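Local coordinates for protein exopolyphosphatase (Cytophaga hutchinsonii, PDB 3MDQ) that probably hydrolyses inorganic polyphosphate from its chain ends, releasing orthophosphate, as an exopolyphosphatase of the Ppx/GppA family within the actin-like ATPase clan, at residues A[212-216]-A[269-273]; A[139-145]-A[157-163]; A[134-138]-A[279-283]. Where two conformers were deposited one is given. Residues are numbered along the deposited sequence.

Contact 1 of 3, residues A[212-216]-A[269-273]; sequences GTFDT and RADMV. With SO4 (sulfate ion), chain E; SO4 (sulfate ion), chain F.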
ATOM      1  N   GLY A 212       0.393   3.443  -2.788  1.00 14.47           N
ATOM      2  CA  GLY A 212       0.454   4.850  -3.141  1.00 14.58           C
ATOM      3  C   GLY A 212       1.800   5.348  -3.606  1.00 11.66           C
ATOM      4  O   GLY A 212       1.868   6.163  -4.540  1.00 13.44           O
ATOM      5  N   THR A 213       2.869   4.932  -2.951  1.00 12.95           N
ATOM      6  CA  THR A 213       4.209   5.365  -3.341  1.00 12.43           C
ATOM      7  C   THR A 213       4.486   4.972  -4.789  1.00 10.50           C
ATOM      8  O   THR A 213       4.912   5.781  -5.611  1.00 12.41           O
ATOM      9  CB  THR A 213       5.299   4.817  -2.440  1.00 15.53           C
ATOM     10  OG1 THR A 213       5.124   5.368  -1.125  1.00 17.26           O
ATOM     11  CG2 THR A 213       6.687   5.189  -2.935  1.00 15.56           C
ATOM     12  N   PHE A 214       4.235   3.715  -5.119  1.00 11.71           N
ATOM     13  CA  PHE A 214       4.474   3.264  -6.477  1.00 10.40           C
ATOM     14  C   PHE A 214       3.546   3.932  -7.498  1.00  9.67           C
ATOM     15  O   PHE A 214       3.982   4.253  -8.595  1.00 10.05           O
ATOM     16  CB  PHE A 214       4.388   1.737  -6.525  1.00 10.57           C
ATOM     17  CG  PHE A 214       5.608   1.036  -5.984  1.00  9.96           C
ATOM     18  CD1 PHE A 214       6.762   0.937  -6.746  1.00  9.25           C
ATOM     19  CD2 PHE A 214       5.591   0.426  -4.720  1.00 10.92           C
ATOM     20  CE1 PHE A 214       7.871   0.299  -6.259  1.00 13.74           C
ATOM     21  CE2 PHE A 214       6.691  -0.240  -4.233  1.00 11.38           C
ATOM     22  CZ  PHE A 214       7.840  -0.317  -4.987  1.00 11.70           C
ATOM     23  N   ASP A 215       2.294   4.185  -7.139  1.00 10.71           N
ATOM     24  CA  ASP A 215       1.369   4.888  -8.034  1.00 11.07           C
ATOM     25  C   ASP A 215       1.904   6.278  -8.315  1.00  9.46           C
ATOM     26  O   ASP A 215       1.905   6.737  -9.460  1.00 11.63           O
ATOM     27  CB  ASP A 215      -0.037   5.027  -7.430  1.00 15.25           C
ATOM     28  CG  ASP A 215      -0.766   3.717  -7.275  1.00 17.92           C
ATOM     29  OD1 ASP A 215      -0.403   2.726  -7.911  1.00 15.11           O
ATOM     30  OD2 ASP A 215      -1.779   3.697  -6.499  1.00 20.57           O
ATOM     31  N   THR A 216       2.404   6.948  -7.262  1.00 10.68           N
ATOM     32  CA  THR A 216       2.973   8.292  -7.449  1.00 11.69           C
ATOM     33  C   THR A 216       4.223   8.287  -8.341  1.00  8.91           C
ATOM     34  O   THR A 216       4.397   9.178  -9.197  1.00 11.12           O
ATOM     35  CB  THR A 216       3.216   8.996  -6.094  1.00 14.49           C
ATOM     36  OG1 THR A 216       1.938   9.344  -5.538  1.00 20.16           O
ATOM     37  CG2 THR A 216       4.047  10.284  -6.250  1.00 17.88           C
ATOM     38  N   ARG A 269       1.907  11.205   2.157  1.00 11.37           N
ATOM     39  CA  ARG A 269       2.872  10.570   1.251  1.00 14.60           C
ATOM     40  C   ARG A 269       4.109  11.455   1.029  1.00 13.03           C
ATOM     41  O   ARG A 269       5.225  10.951   1.076  1.00 13.38           O
ATOM     42  CB  ARG A 269       2.212  10.191  -0.043  1.00 15.52           C
ATOM     43  CG  ARG A 269       3.071   9.223  -0.917  1.00 16.47           C
ATOM     44  CD  ARG A 269       2.311   8.872  -2.175  1.00 15.82           C
ATOM     45  NE  ARG A 269       1.043   8.292  -1.785  1.00 15.26           N
ATOM     46  CZ  ARG A 269      -0.088   8.364  -2.469  1.00 21.47           C
ATOM     47  NH1 ARG A 269      -0.171   8.962  -3.662  1.00 25.20           N
ATOM     48  NH2 ARG A 269      -1.162   7.801  -1.955  1.00 21.05           N
ATOM     49  N   ALA A 270       3.937  12.751   0.846  1.00 12.49           N
ATOM     50  CA  ALA A 270       5.086  13.661   0.791  1.00 10.69           C
ATOM     51  C   ALA A 270       5.994  13.486   1.998  1.00  9.83           C
ATOM     52  O   ALA A 270       7.222  13.510   1.862  1.00 11.68           O
ATOM     53  CB  ALA A 270       4.628  15.117   0.683  1.00 12.12           C
ATOM     54  N   ASP A 271       5.408  13.290   3.166  1.00  9.60           N
ATOM     55  CA  ASP A 271       6.206  13.131   4.367  1.00 11.65           C
ATOM     56  C   ASP A 271       7.091  11.886   4.373  1.00 11.75           C
ATOM     57  O   ASP A 271       8.221  11.946   4.878  1.00 13.30           O
ATOM     58  CB  ASP A 271       5.342  13.084   5.602  1.00 13.11           C
ATOM     59  CG  ASP A 271       4.616  14.380   5.878  1.00 19.83           C
ATOM     60  OD1 ASP A 271       5.046  15.436   5.374  1.00 20.03           O
ATOM     61  OD2 ASP A 271       3.590  14.296   6.612  1.00 19.70           O
HETATM   62  N   MSE A 272       6.594  10.773   3.834  0.50 11.11           N
HETATM   63  CA  MSE A 272       7.315   9.502   3.922  0.50 12.34           C
HETATM   64  C   MSE A 272       7.974   9.020   2.623  0.50 12.99           C
HETATM   65  O   MSE A 272       8.722   8.032   2.650  0.50 11.11           O
HETATM   66  CB  MSE A 272       6.369   8.410   4.411  0.50 13.85           C
HETATM   67  CG  MSE A 272       5.221   8.169   3.503  0.50 12.14           C
HETATM   68 SE   MSE A 272       4.419   6.500   4.050  0.25 15.75          SE
HETATM   69  CE  MSE A 272       5.286   5.326   2.732  0.50 15.34           C
ATOM     70  N   VAL A 273       7.721   9.690   1.496  1.00 11.99           N
ATOM     71  CA  VAL A 273       8.137   9.155   0.195  1.00 10.45           C
ATOM     72  C   VAL A 273       9.643   9.004   0.036  1.00 10.18           C
ATOM     73  O   VAL A 273      10.074   8.115  -0.697  1.00 10.38           O
ATOM     74  CB  VAL A 273       7.473   9.922  -0.973  1.00 12.61           C
ATOM     75  CG1 VAL A 273       8.102  11.287  -1.171  1.00 11.58           C
ATOM     76  CG2 VAL A 273       7.492   9.081  -2.252  1.00 13.51           C
TER
HETATM   77  S   SO4 E 318      -0.046   6.489   1.293  0.70 15.71           S
HETATM   78  O1  SO4 E 318       0.431   7.697   2.042  0.70 15.77           O
HETATM   79  O2  SO4 E 318      -0.054   5.252   2.030  0.70 14.48           O
HETATM   80  O3  SO4 E 318       0.925   6.255   0.176  0.70 12.34           O
HETATM   81  O4  SO4 E 318      -1.388   6.681   0.719  0.70 15.71           O
HETATM   82  S   SO4 F 319      -3.392   6.253  -4.630  0.70 28.64           S
HETATM   83  O1  SO4 F 319      -3.229   7.607  -4.089  0.70 35.68           O
HETATM   84  O2  SO4 F 319      -3.355   5.304  -3.523  0.70 29.55           O
HETATM   85  O3  SO4 F 319      -2.296   5.999  -5.558  0.70 27.78           O
HETATM   86  O4  SO4 F 319      -4.679   6.143  -5.324  0.70 37.37           O

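Contact 2 of 3, residues A[139-145]-A[157-163]; sequences GGGSVEF and QSFEIGG. With SO4 (sulfate ion), chain D.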
ATOM      1  N   GLY A 139       3.197   0.866   2.648  1.00 11.80           N
ATOM      2  CA  GLY A 139       2.158   1.687   3.241  1.00 12.75           C
ATOM      3  C   GLY A 139       2.739   2.573   4.328  1.00 12.24           C
ATOM      4  O   GLY A 139       3.947   2.592   4.527  1.00 12.46           O
ATOM      5  N   GLY A 140       1.888   3.306   5.054  1.00 10.95           N
ATOM      6  CA  GLY A 140       2.352   4.078   6.179  1.00  9.92           C
ATOM      7  C   GLY A 140       2.740   3.306   7.396  1.00  9.45           C
ATOM      8  O   GLY A 140       3.548   3.764   8.195  1.00 11.17           O
ATOM      9  N   GLY A 141       2.172   2.110   7.582  1.00  8.81           N
ATOM     10  CA  GLY A 141       2.413   1.325   8.761  1.00  9.92           C
ATOM     11  C   GLY A 141       3.234   0.083   8.550  1.00  9.06           C
ATOM     12  O   GLY A 141       4.106  -0.225   9.353  1.00 10.74           O
ATOM     13  N   SER A 142       2.963  -0.628   7.455  1.00  9.57           N
ATOM     14  CA  SER A 142       3.739  -1.839   7.155  1.00 10.22           C
ATOM     15  C   SER A 142       4.129  -1.938   5.692  1.00  8.80           C
ATOM     16  O   SER A 142       3.657  -1.183   4.860  1.00  9.73           O
ATOM     17  CB  SER A 142       2.937  -3.074   7.565  1.00 10.51           C
ATOM     18  OG  SER A 142       1.820  -3.256   6.715  1.00 12.20           O
ATOM     19  N   VAL A 143       5.084  -2.847   5.434  1.00  8.12           N
ATOM     20  CA  VAL A 143       5.489  -3.193   4.097  1.00  7.47           C
ATOM     21  C   VAL A 143       5.392  -4.722   3.963  1.00  8.45           C
ATOM     22  O   VAL A 143       5.933  -5.480   4.782  1.00  9.59           O
ATOM     23  CB  VAL A 143       6.928  -2.743   3.796  1.00  9.51           C
ATOM     24  CG1 VAL A 143       7.348  -3.138   2.362  1.00 12.11           C
ATOM     25  CG2 VAL A 143       7.089  -1.180   4.033  1.00 10.30           C
ATOM     26  N   GLU A 144       4.651  -5.159   2.952  1.00  8.67           N
ATOM     27  CA  GLU A 144       4.487  -6.588   2.668  1.00  9.78           C
ATOM     28  C   GLU A 144       5.330  -6.965   1.448  1.00  9.37           C
ATOM     29  O   GLU A 144       5.349  -6.229   0.464  1.00  9.99           O
ATOM     30  CB  GLU A 144       3.034  -6.958   2.390  1.00 11.95           C
ATOM     31  CG  GLU A 144       2.117  -6.996   3.606  1.00 12.50           C
ATOM     32  CD  GLU A 144       1.880  -5.652   4.202  1.00 13.42           C
ATOM     33  OE1 GLU A 144       1.355  -4.776   3.507  1.00 13.88           O
ATOM     34  OE2 GLU A 144       2.215  -5.468   5.406  1.00 14.60           O
ATOM     35  N   PHE A 145       5.988  -8.106   1.549  1.00  8.93           N
ATOM     36  CA  PHE A 145       6.753  -8.677   0.474  1.00  7.84           C
ATOM     37  C   PHE A 145       6.216 -10.058   0.177  1.00  8.53           C
ATOM     38  O   PHE A 145       5.945 -10.837   1.120  1.00  9.02           O
ATOM     39  CB  PHE A 145       8.204  -8.808   0.857  1.00  7.97           C
ATOM     40  CG  PHE A 145       8.925  -7.498   1.049  1.00  8.25           C
ATOM     41  CD1 PHE A 145       9.445  -6.824  -0.020  1.00  9.81           C
ATOM     42  CD2 PHE A 145       9.100  -6.983   2.318  1.00 11.04           C
ATOM     43  CE1 PHE A 145      10.103  -5.624   0.161  1.00  9.27           C
ATOM     44  CE2 PHE A 145       9.779  -5.806   2.497  1.00  9.64           C
ATOM     45  CZ  PHE A 145      10.289  -5.134   1.436  1.00  9.36           C
ATOM     46  N   GLN A 157       5.970 -12.202   3.710  1.00 10.00           N
ATOM     47  CA  GLN A 157       6.202 -11.697   5.060  1.00  9.27           C
ATOM     48  C   GLN A 157       5.870 -10.216   5.098  1.00 10.37           C
ATOM     49  O   GLN A 157       6.155  -9.483   4.151  1.00 10.11           O
ATOM     50  CB  GLN A 157       7.644 -11.966   5.509  1.00  9.29           C
ATOM     51  CG  GLN A 157       7.850 -11.703   6.987  1.00 13.62           C
ATOM     52  CD  GLN A 157       8.998 -12.480   7.591  1.00 13.69           C
ATOM     53  OE1 GLN A 157       9.404 -13.538   7.076  1.00 19.04           O
ATOM     54  NE2 GLN A 157       9.531 -11.961   8.698  1.00 19.54           N
ATOM     55  N   SER A 158       5.266  -9.786   6.204  1.00 10.93           N
ATOM     56  CA  SER A 158       4.976  -8.391   6.479  1.00 10.97           C
ATOM     57  C   SER A 158       5.974  -7.894   7.519  1.00 10.41           C
ATOM     58  O   SER A 158       6.287  -8.587   8.485  1.00 11.45           O
ATOM     59  CB  SER A 158       3.568  -8.293   7.042  1.00 11.28           C
ATOM     60  OG  SER A 158       3.227  -6.972   7.397  1.00 13.20           O
ATOM     61  N   PHE A 159       6.419  -6.666   7.343  1.00  9.91           N
ATOM     62  CA  PHE A 159       7.341  -6.006   8.260  1.00 10.32           C
ATOM     63  C   PHE A 159       6.745  -4.646   8.682  1.00 11.26           C
ATOM     64  O   PHE A 159       6.266  -3.875   7.861  1.00 10.92           O
ATOM     65  CB  PHE A 159       8.687  -5.759   7.573  1.00 11.05           C
ATOM     66  CG  PHE A 159       9.393  -7.016   7.122  1.00 10.49           C
ATOM     67  CD1 PHE A 159       9.098  -7.586   5.893  1.00 11.46           C
ATOM     68  CD2 PHE A 159      10.339  -7.617   7.920  1.00 11.76           C
ATOM     69  CE1 PHE A 159       9.741  -8.735   5.479  1.00 10.79           C
ATOM     70  CE2 PHE A 159      10.991  -8.753   7.511  1.00 12.26           C
ATOM     71  CZ  PHE A 159      10.688  -9.310   6.283  1.00 11.31           C
ATOM     72  N   GLU A 160       6.841  -4.334   9.972  1.00 11.43           N
ATOM     73  CA  GLU A 160       6.286  -3.061  10.518  1.00 11.83           C
ATOM     74  C   GLU A 160       7.314  -1.931  10.328  1.00 11.57           C
ATOM     75  O   GLU A 160       7.919  -1.404  11.283  1.00 13.01           O
ATOM     76  CB  GLU A 160       5.815  -3.268  11.977  1.00 14.88           C
ATOM     77  CG  GLU A 160       4.583  -4.222  12.069  1.00 13.81           C
ATOM     78  CD  GLU A 160       3.263  -3.712  11.360  1.00 18.05           C
ATOM     79  OE1 GLU A 160       3.042  -2.485  11.233  1.00 25.36           O
ATOM     80  OE2 GLU A 160       2.408  -4.547  10.974  1.00 19.78           O
ATOM     81  N   ILE A 161       7.514  -1.601   9.064  1.00 11.17           N
ATOM     82  CA  ILE A 161       8.494  -0.584   8.615  1.00 10.22           C
ATOM     83  C   ILE A 161       7.867   0.377   7.611  1.00 11.03           C
ATOM     84  O   ILE A 161       8.535   0.973   6.756  1.00 11.62           O
ATOM     85  CB  ILE A 161       9.765  -1.284   8.022  1.00 11.88           C
ATOM     86  CG1 ILE A 161       9.423  -2.064   6.770  1.00 10.96           C
ATOM     87  CG2 ILE A 161      10.458  -2.142   9.109  1.00 12.10           C
ATOM     88  CD1 ILE A 161      10.682  -2.692   6.059  1.00 12.55           C
ATOM     89  N   GLY A 162       6.543   0.560   7.691  1.00 10.51           N
ATOM     90  CA  GLY A 162       5.871   1.521   6.858  1.00 10.57           C
ATOM     91  C   GLY A 162       6.382   2.946   7.105  1.00  9.07           C
ATOM     92  O   GLY A 162       7.006   3.231   8.104  1.00  9.35           O
ATOM     93  N   GLY A 163       6.135   3.827   6.147  1.00 10.73           N
ATOM     94  CA  GLY A 163       6.811   5.126   6.144  1.00 11.89           C
ATOM     95  C   GLY A 163       6.510   6.009   7.318  1.00 11.89           C
ATOM     96  O   GLY A 163       7.377   6.755   7.727  1.00 11.19           O
TER
HETATM   97  S   SO4 D 317      -0.665   0.632   5.331  1.00 16.48           S
HETATM   98  O1  SO4 D 317       0.652   0.313   5.931  1.00 17.90           O
HETATM   99  O2  SO4 D 317      -0.758   2.084   4.976  1.00 17.78           O
HETATM  100  O3  SO4 D 317      -0.829  -0.187   4.119  1.00 19.60           O
HETATM  101  O4  SO4 D 317      -1.556   0.129   6.365  1.00 23.00           O

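Contact 3 of 3, residues A[134-138]-A[279-283]; sequences LAMDI and LIEHV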
ATOM      1  N   LEU A 134       8.999 -10.792  -7.134  1.00  9.43           N
ATOM      2  CA  LEU A 134       8.898 -10.228  -5.800  1.00  9.45           C
ATOM      3  C   LEU A 134       7.970  -9.033  -5.901  1.00 10.31           C
ATOM      4  O   LEU A 134       8.249  -8.059  -6.649  1.00  9.97           O
ATOM      5  CB  LEU A 134      10.274  -9.821  -5.267  1.00  8.60           C
ATOM      6  CG  LEU A 134      10.283  -9.068  -3.938  1.00 11.27           C
ATOM      7  CD1 LEU A 134       9.734  -9.928  -2.775  1.00 11.88           C
ATOM      8  CD2 LEU A 134      11.715  -8.519  -3.617  1.00 11.10           C
ATOM      9  N   ALA A 135       6.862  -9.070  -5.159  1.00  8.23           N
ATOM     10  CA  ALA A 135       5.972  -7.930  -5.052  1.00  8.39           C
ATOM     11  C   ALA A 135       6.138  -7.264  -3.711  1.00 10.11           C
ATOM     12  O   ALA A 135       6.310  -7.949  -2.704  1.00 10.06           O
ATOM     13  CB  ALA A 135       4.481  -8.376  -5.249  1.00  9.96           C
HETATM   14  N   MSE A 136       6.072  -5.925  -3.713  1.00  8.94           N
HETATM   15  CA  MSE A 136       6.209  -5.147  -2.487  1.00 10.48           C
HETATM   16  C   MSE A 136       5.148  -4.050  -2.385  1.00 11.01           C
HETATM   17  O   MSE A 136       4.895  -3.317  -3.350  1.00 10.21           O
HETATM   18  CB  MSE A 136       7.625  -4.585  -2.351  1.00 14.36           C
HETATM   19  CG  MSE A 136       8.030  -3.652  -3.361  1.00 14.38           C
HETATM   20 SE   MSE A 136       9.906  -3.010  -2.960  0.75 13.75          SE
HETATM   21  CE  MSE A 136       9.757  -2.056  -1.437  1.00 15.24           C
ATOM     22  N   ASP A 137       4.479  -3.989  -1.237  1.00 10.59           N
ATOM     23  CA  ASP A 137       3.445  -3.005  -0.956  1.00  9.95           C
ATOM     24  C   ASP A 137       3.925  -2.131   0.183  1.00 11.05           C
ATOM     25  O   ASP A 137       4.109  -2.623   1.285  1.00 10.87           O
ATOM     26  CB  ASP A 137       2.123  -3.671  -0.608  1.00 10.61           C
ATOM     27  CG  ASP A 137       1.009  -2.651  -0.404  1.00 14.31           C
ATOM     28  OD1 ASP A 137       1.133  -1.784   0.495  1.00 16.16           O
ATOM     29  OD2 ASP A 137       0.026  -2.698  -1.181  1.00 13.92           O
ATOM     30  N   ILE A 138       4.217  -0.869  -0.104  1.00 10.38           N
ATOM     31  CA  ILE A 138       4.656   0.090   0.917  1.00 11.22           C
ATOM     32  C   ILE A 138       3.502   0.951   1.372  1.00 12.12           C
ATOM     33  O   ILE A 138       2.849   1.633   0.549  1.00 14.36           O
ATOM     34  CB  ILE A 138       5.735   1.034   0.388  1.00 13.96           C
ATOM     35  CG1 ILE A 138       6.958   0.231  -0.043  1.00 13.73           C
ATOM     36  CG2 ILE A 138       6.118   2.021   1.492  1.00 16.38           C
ATOM     37  CD1 ILE A 138       8.015   1.119  -0.738  1.00 17.50           C
ATOM     38  N   LEU A 279      13.967   2.578   0.702  1.00  8.94           N
ATOM     39  CA  LEU A 279      13.633   1.139   0.860  1.00  9.66           C
ATOM     40  C   LEU A 279      13.565   0.440  -0.484  1.00  8.15           C
ATOM     41  O   LEU A 279      14.068  -0.669  -0.634  1.00  9.16           O
ATOM     42  CB  LEU A 279      12.313   0.956   1.623  1.00  8.16           C
ATOM     43  CG  LEU A 279      11.839  -0.465   1.850  1.00 10.46           C
ATOM     44  CD1 LEU A 279      12.928  -1.266   2.579  1.00 11.09           C
ATOM     45  CD2 LEU A 279      10.515  -0.473   2.614  1.00 11.57           C
ATOM     46  N   ILE A 280      12.965   1.079  -1.472  1.00  8.75           N
ATOM     47  CA  ILE A 280      12.880   0.480  -2.813  1.00  8.56           C
ATOM     48  C   ILE A 280      14.291   0.269  -3.391  1.00  8.95           C
ATOM     49  O   ILE A 280      14.594  -0.818  -3.924  1.00  9.98           O
ATOM     50  CB  ILE A 280      12.028   1.340  -3.787  1.00  8.64           C
ATOM     51  CG1 ILE A 280      10.596   1.473  -3.289  1.00 11.62           C
ATOM     52  CG2 ILE A 280      12.013   0.675  -5.198  1.00 10.23           C
ATOM     53  CD1 ILE A 280       9.769   2.588  -4.043  1.00 11.64           C
ATOM     54  N   GLU A 281      15.145   1.280  -3.263  0.50  9.41           N
ATOM     55  CA  GLU A 281      16.519   1.167  -3.728  0.50  9.07           C
ATOM     56  C   GLU A 281      17.181  -0.022  -3.018  0.50  9.52           C
ATOM     57  O   GLU A 281      17.803  -0.864  -3.674  0.50  9.25           O
ATOM     58  CB  GLU A 281      17.280   2.479  -3.516  0.50  9.96           C
ATOM     59  CG  GLU A 281      18.759   2.419  -3.837  0.50 10.07           C
ATOM     60  CD  GLU A 281      19.087   2.422  -5.295  0.50 16.26           C
ATOM     61  OE1 GLU A 281      18.184   2.450  -6.139  0.50 13.33           O
ATOM     62  OE2 GLU A 281      20.298   2.395  -5.601  0.50 24.07           O
ATOM     63  N   HIS A 282      17.006  -0.111  -1.696  1.00 10.15           N
ATOM     64  CA  HIS A 282      17.604  -1.189  -0.925  1.00  9.95           C
ATOM     65  C   HIS A 282      17.196  -2.537  -1.481  1.00 10.54           C
ATOM     66  O   HIS A 282      18.032  -3.428  -1.678  1.00 12.31           O
ATOM     67  CB  HIS A 282      17.164  -1.065   0.527  1.00  9.82           C
ATOM     68  CG  HIS A 282      17.925  -1.940   1.458  1.00 13.61           C
ATOM     69  ND1 HIS A 282      19.010  -1.482   2.160  1.00 15.18           N
ATOM     70  CD2 HIS A 282      17.754  -3.232   1.812  1.00 14.19           C
ATOM     71  CE1 HIS A 282      19.508  -2.473   2.884  1.00 14.16           C
ATOM     72  NE2 HIS A 282      18.780  -3.551   2.682  1.00 13.68           N
ATOM     73  N   VAL A 283      15.902  -2.694  -1.749  1.00  9.95           N
ATOM     74  CA  VAL A 283      15.372  -3.966  -2.292  1.00 11.81           C
ATOM     75  C   VAL A 283      15.880  -4.246  -3.712  1.00 13.09           C
ATOM     76  O   VAL A 283      16.253  -5.368  -4.044  1.00 11.40           O
ATOM     77  CB  VAL A 283      13.826  -3.995  -2.212  1.00 11.08           C
ATOM     78  CG1 VAL A 283      13.263  -5.285  -2.893  1.00 12.23           C
ATOM     79  CG2 VAL A 283      13.384  -3.914  -0.750  1.00 13.24           C
TER

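Contact 1 of 3, residues A[212-216]-A[269-273]
Arg269 lays its guanidinium over the first turn of helix 212-225: Gly212 C lies over one face, 3.5 Å from Arg269 NE. Two helices of the second actin-like domain of this Ppx/GppA phosphatase meet here. Their axes cross nearly at right angles, at -91°, and stay 11.0 Å apart. The long Arg269 makes the polar part of the contact, while Thr213 and Val273 meet directly. Gly212 leaves the room: a CB on it would sit 2.4 Å from Arg269 NH2, a clash.

The edge of the guanidinium is fully engaged. Arg269 NH1 donates a hydrogen bond of 2.8 Å to Thr216 OG1, one turn along the same helix. Two sulfate ions, probably from the crystallisation liquor, take up the other edges. One sulfate is also hydrogen-bonded by Asn14 and Thr15, and the other by Lys35. Arg269 thus bridges two anion sites. This is consistent with a pocket that receives phosphate groups of a polyphosphate chain, although the ions themselves are not substrate.

Behind the arginine the contact is mostly van der Waals packing. Thr213 CG2 lies 4.0 Å from Val273 CG2, the pair whose CA atoms come nearest, at 6.5 Å. The selenomethionine Met272 reaches in with its CE, 3.9 Å from Thr213 OG1. Met265 packs on both Thr216 and Val273.

The chain E sulfate is held in a two-pronged way: Arg269 NE to its O3 at 2.8 Å, and Arg269 NH2 to its O4 at 2.9 Å.

Contact 2 of 3, residues A[139-145]-A[157-163]
Gly139 starts the glycine-rich turn, and its O accepts a hydrogen bond from Gly163 N at 3.0 Å. A side chain at Gly139 would run into the bound sulfate of chain D. That ion, probably from the crystallisation liquor, is held by three consecutive backbone amides. Gly140 N reaches its O2 at 2.9 Å, while Gly141 N and Ser142 N both reach its O1 at 2.9 Å. Thr13 binds the same ion.

Gly141 O takes a weak hydrogen bond from Gly162 N at 3.1 Å. The two turns are pressed close here, with Gly141 CA and Gly162 CA 4.0 Å apart. Gly162 fits because it has no CB; one would clash with Gly141 C. Gly162 is also the N-cap residue of helix 163-169. Beside it, Glu160 centres an inverse gamma turn and forms salt bridges with Arg165 and Arg86.

From Val143 the segment is a strand, paired antiparallel with 157-159. Val143 and Phe159 exchange two backbone hydrogen bonds of 2.9 Å (N to O each way), as do Phe145 and Gln157. Val143 CG2 packs on Ile161 CG1 at 3.7 Å. Glu144, between these pairs, points to the other face. Its OE2 accepts from Ser158 OG at 2.7 Å and from Ser142 OG at 2.6 Å. Phe145 CD2 touches Phe159 CD1 at 3.6 Å.

The arrangement is a beta hairpin whose open end carries a glycine-rich anion-binding loop, consistent with the phosphate-binding loop of the actin-like ATPase fold.

Contact 3 of 3, residues A[134-138]-A[279-283]
Three side chains on one face of strand 134-138 form a row of bumps. Leu134, Met136 and Ile138 alternate with Ala135 and Asp137, which point to the other side. Helix 279-283 runs almost antiparallel to the strand, at 165°, with 11.2 Å between the axes. The side chains fill that space.

Met136, a selenomethionine, is the long central bump. Its tip enters the hollow between Leu279, Ile280 and Val283, which lie on one side of the helical turn. Met136 CE sits 4.1 Å from Ile280 CG1 and 4.2 Å from Leu279 CG, and Met136 SE lies 4.1 Å from Val283 CG1. At one end of the row Leu134 CD2 meets Val283 CG1 at 3.7 Å. At the other, Ile138 CD1 meets Ile280 CG1 at 3.6 Å. Phe214 packs on Met136, Ile138 and Ile280, and Phe145 on Met136 and Val283, so neighbouring parts of the fold continue the packing.

This is helix-on-sheet packing in the second actin-like domain. All six touching residues are buried and apolar, and the contact contains no polar pair. It therefore rests on shape and hydrophobic burial alone.

How the contacts relate
All three contacts belong to one domain, built on the mixed sheet that holds strands 133-138 and 143-148. Contacts 1 and 3 share helix 267-286. Contacts 2 and 3 use these neighbouring strands, joined by Glu144 O and Asp137 N at 2.9 Å, a probable hydrogen bond. Along the chain, contact 3 opens first and closes last; contact 2 and then contact 1 fall within its span. The centres of contacts 2 and 3 are about 10 Å apart, and contact 1 lies about 13 Å from each. Met272 of contact 1 touches both others, at Gly163 and Ile138. The hydrophobic packing of contact 3 thus adjoins contacts 1 and 2, whose anion sites probably line the active-site cleft.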